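Local coordinates for protein ENT (Trypanosoma brucei brucei, PDB 5ZX1) that is of unknown function but forms an all-helical ENT domain, one part of a longer trypanosomal protein that probably takes part in transcription or its regulation, at residues S47-L52 with A84-A89. Numbering follows the deposited sequence.
Sequences SLCRVL and AELAAA
Segments 47-52 of helix 30-56 and 84-89 of helix 79-91 run broadly the same way, the axes of the two segments crossing at -38° and coming within 8.3 Å, a spacing that small side chains make possible. The apolar packing is carried by Cys49 and Ala89, both buried and both with CB directed at the opposite helix. Ala89 ends in a single methyl, which lies against the backbone between Cys49 and Arg50: its CB is 3.6 Å from CA of Arg50 and 3.7 Å from CB of Cys49. With no further atoms to hold the chains apart, the CA atoms of Arg50 and Ala89 come within 4.7 Å. Cys49 meets backbone in the same way at Leu86, about one turn before Ala89 on helix 79-91. Its SG, anti to its own carbonyl carbon (chi1 -73°), reaches 3.6 Å from CA of Leu86. A thiol suits this place, being compact and apolar enough to rest on a helix backbone. With CG anti to the backbone N (chi1 178°), the branched end of Leu86 swings toward helix 30-56, where CB and CD1 lie alongside the sulfur and the side chain also touches Cys53; a leucine is long enough to do this from the flank.

The charged residues contribute their aliphatic parts. CG of Arg50 packs 3.7 Å from CB of Ala89, and the long side chain continues to Leu94 and Val95 of helix 93-101; CB of Glu85 lies near the Cys49 sulfur, while the Glu85 carboxylate forms a salt bridge with Arg81. Small residues facing backbone on both sides make this a close-packed helix-helix crossing within the all-helical ENT domain.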
loop_
_atom_site.group_PDB
_atom_site.type_symbol
_atom_site.label_atom_id
_atom_site.label_comp_id
_atom_site.label_asym_id
_atom_site.label_seq_id
_atom_site.Cartn_x
_atom_site.Cartn_y
_atom_site.Cartn_z
ATOM N N SER A 47 2.699 1.663 2.031
ATOM C CA SER A 47 3.104 2.172 0.748
ATOM C C SER A 47 2.518 1.301 -0.364
ATOM O O SER A 47 2.297 1.773 -1.484
ATOM C CB SER A 47 4.624 2.223 0.658
ATOM O OG SER A 47 5.118 0.921 0.451
ATOM N N LEU A 48 2.247 0.037 -0.050
ATOM C CA LEU A 48 1.632 -0.875 -1.007
ATOM C C LEU A 48 0.191 -0.491 -1.306
ATOM O O LEU A 48 -0.238 -0.507 -2.456
ATOM C CB LEU A 48 1.672 -2.306 -0.478
ATOM C CG LEU A 48 2.497 -3.345 -1.226
ATOM C CD1 LEU A 48 2.037 -4.712 -0.770
ATOM C CD2 LEU A 48 2.328 -3.196 -2.719
ATOM N N CYS A 49 -0.569 -0.179 -0.264
ATOM C CA CYS A 49 -1.940 0.281 -0.466
ATOM C C CYS A 49 -2.011 1.575 -1.292
ATOM O O CYS A 49 -2.804 1.686 -2.220
ATOM C CB CYS A 49 -2.615 0.491 0.885
ATOM S SG CYS A 49 -3.015 -1.053 1.716
ATOM N N ARG A 50 -1.176 2.552 -0.953
ATOM C CA ARG A 50 -1.270 3.877 -1.564
ATOM C C ARG A 50 -1.026 3.776 -3.056
ATOM O O ARG A 50 -1.840 4.204 -3.889
ATOM C CB ARG A 50 -0.268 4.844 -0.926
ATOM C CG ARG A 50 -0.424 4.959 0.575
ATOM C CD ARG A 50 0.864 5.407 1.238
ATOM N NE ARG A 50 1.402 6.583 0.575
ATOM C CZ ARG A 50 0.910 7.812 0.696
ATOM N NH1 ARG A 50 -0.153 8.052 1.454
ATOM N NH2 ARG A 50 1.484 8.799 0.030
ATOM N N VAL A 51 0.105 3.173 -3.368
ATOM C CA VAL A 51 0.549 2.982 -4.721
ATOM C C VAL A 51 -0.423 2.137 -5.570
ATOM O O VAL A 51 -0.697 2.468 -6.722
ATOM C CB VAL A 51 1.960 2.373 -4.663
ATOM C CG1 VAL A 51 2.236 1.551 -5.851
ATOM C CG2 VAL A 51 2.981 3.469 -4.523
ATOM N N LEU A 52 -0.964 1.058 -5.025
ATOM C CA LEU A 52 -1.921 0.285 -5.813
ATOM C C LEU A 52 -3.203 1.095 -6.039
ATOM O O LEU A 52 -3.900 0.915 -7.047
ATOM C CB LEU A 52 -2.237 -1.052 -5.140
ATOM C CG LEU A 52 -1.078 -2.045 -5.205
ATOM C CD1 LEU A 52 -1.507 -3.469 -4.845
ATOM C CD2 LEU A 52 -0.406 -1.996 -6.572
ATOM N N ALA A 84 -7.459 -0.969 7.601
ATOM C CA ALA A 84 -7.244 0.413 8.009
ATOM C C ALA A 84 -6.314 1.112 7.025
ATOM O O ALA A 84 -6.647 2.174 6.501
ATOM C CB ALA A 84 -6.677 0.473 9.419
ATOM N N GLU A 85 -5.155 0.508 6.759
ATOM C CA GLU A 85 -4.204 1.085 5.813
ATOM C C GLU A 85 -4.812 1.266 4.425
ATOM O O GLU A 85 -4.564 2.267 3.762
ATOM C CB GLU A 85 -2.945 0.216 5.710
ATOM C CG GLU A 85 -2.103 0.209 6.955
ATOM C CD GLU A 85 -1.642 1.602 7.343
ATOM O OE1 GLU A 85 -1.258 2.375 6.435
ATOM O OE2 GLU A 85 -1.676 1.924 8.555
ATOM N N LEU A 86 -5.603 0.296 3.982
ATOM C CA LEU A 86 -6.212 0.389 2.661
ATOM C C LEU A 86 -7.251 1.508 2.626
ATOM O O LEU A 86 -7.330 2.274 1.657
ATOM C CB LEU A 86 -6.856 -0.937 2.254
ATOM C CG LEU A 86 -7.550 -0.897 0.893
ATOM C CD1 LEU A 86 -6.545 -0.559 -0.195
ATOM C CD2 LEU A 86 -8.208 -2.225 0.608
ATOM N N ALA A 87 -8.055 1.585 3.682
ATOM C CA ALA A 87 -9.048 2.640 3.807
ATOM C C ALA A 87 -8.359 4.013 3.789
ATOM O O ALA A 87 -8.788 4.926 3.085
ATOM C CB ALA A 87 -9.863 2.452 5.080
ATOM N N ALA A 88 -7.268 4.132 4.541
ATOM C CA ALA A 88 -6.511 5.379 4.632
ATOM C C ALA A 88 -5.934 5.795 3.283
ATOM O O ALA A 88 -5.946 6.977 2.928
ATOM C CB ALA A 88 -5.392 5.241 5.653
ATOM N N ALA A 89 -5.424 4.829 2.529
ATOM C CA ALA A 89 -4.782 5.154 1.266
ATOM C C ALA A 89 -5.815 5.606 0.240
ATOM O O ALA A 89 -5.553 6.495 -0.570
ATOM C CB ALA A 89 -4.000 3.966 0.753
#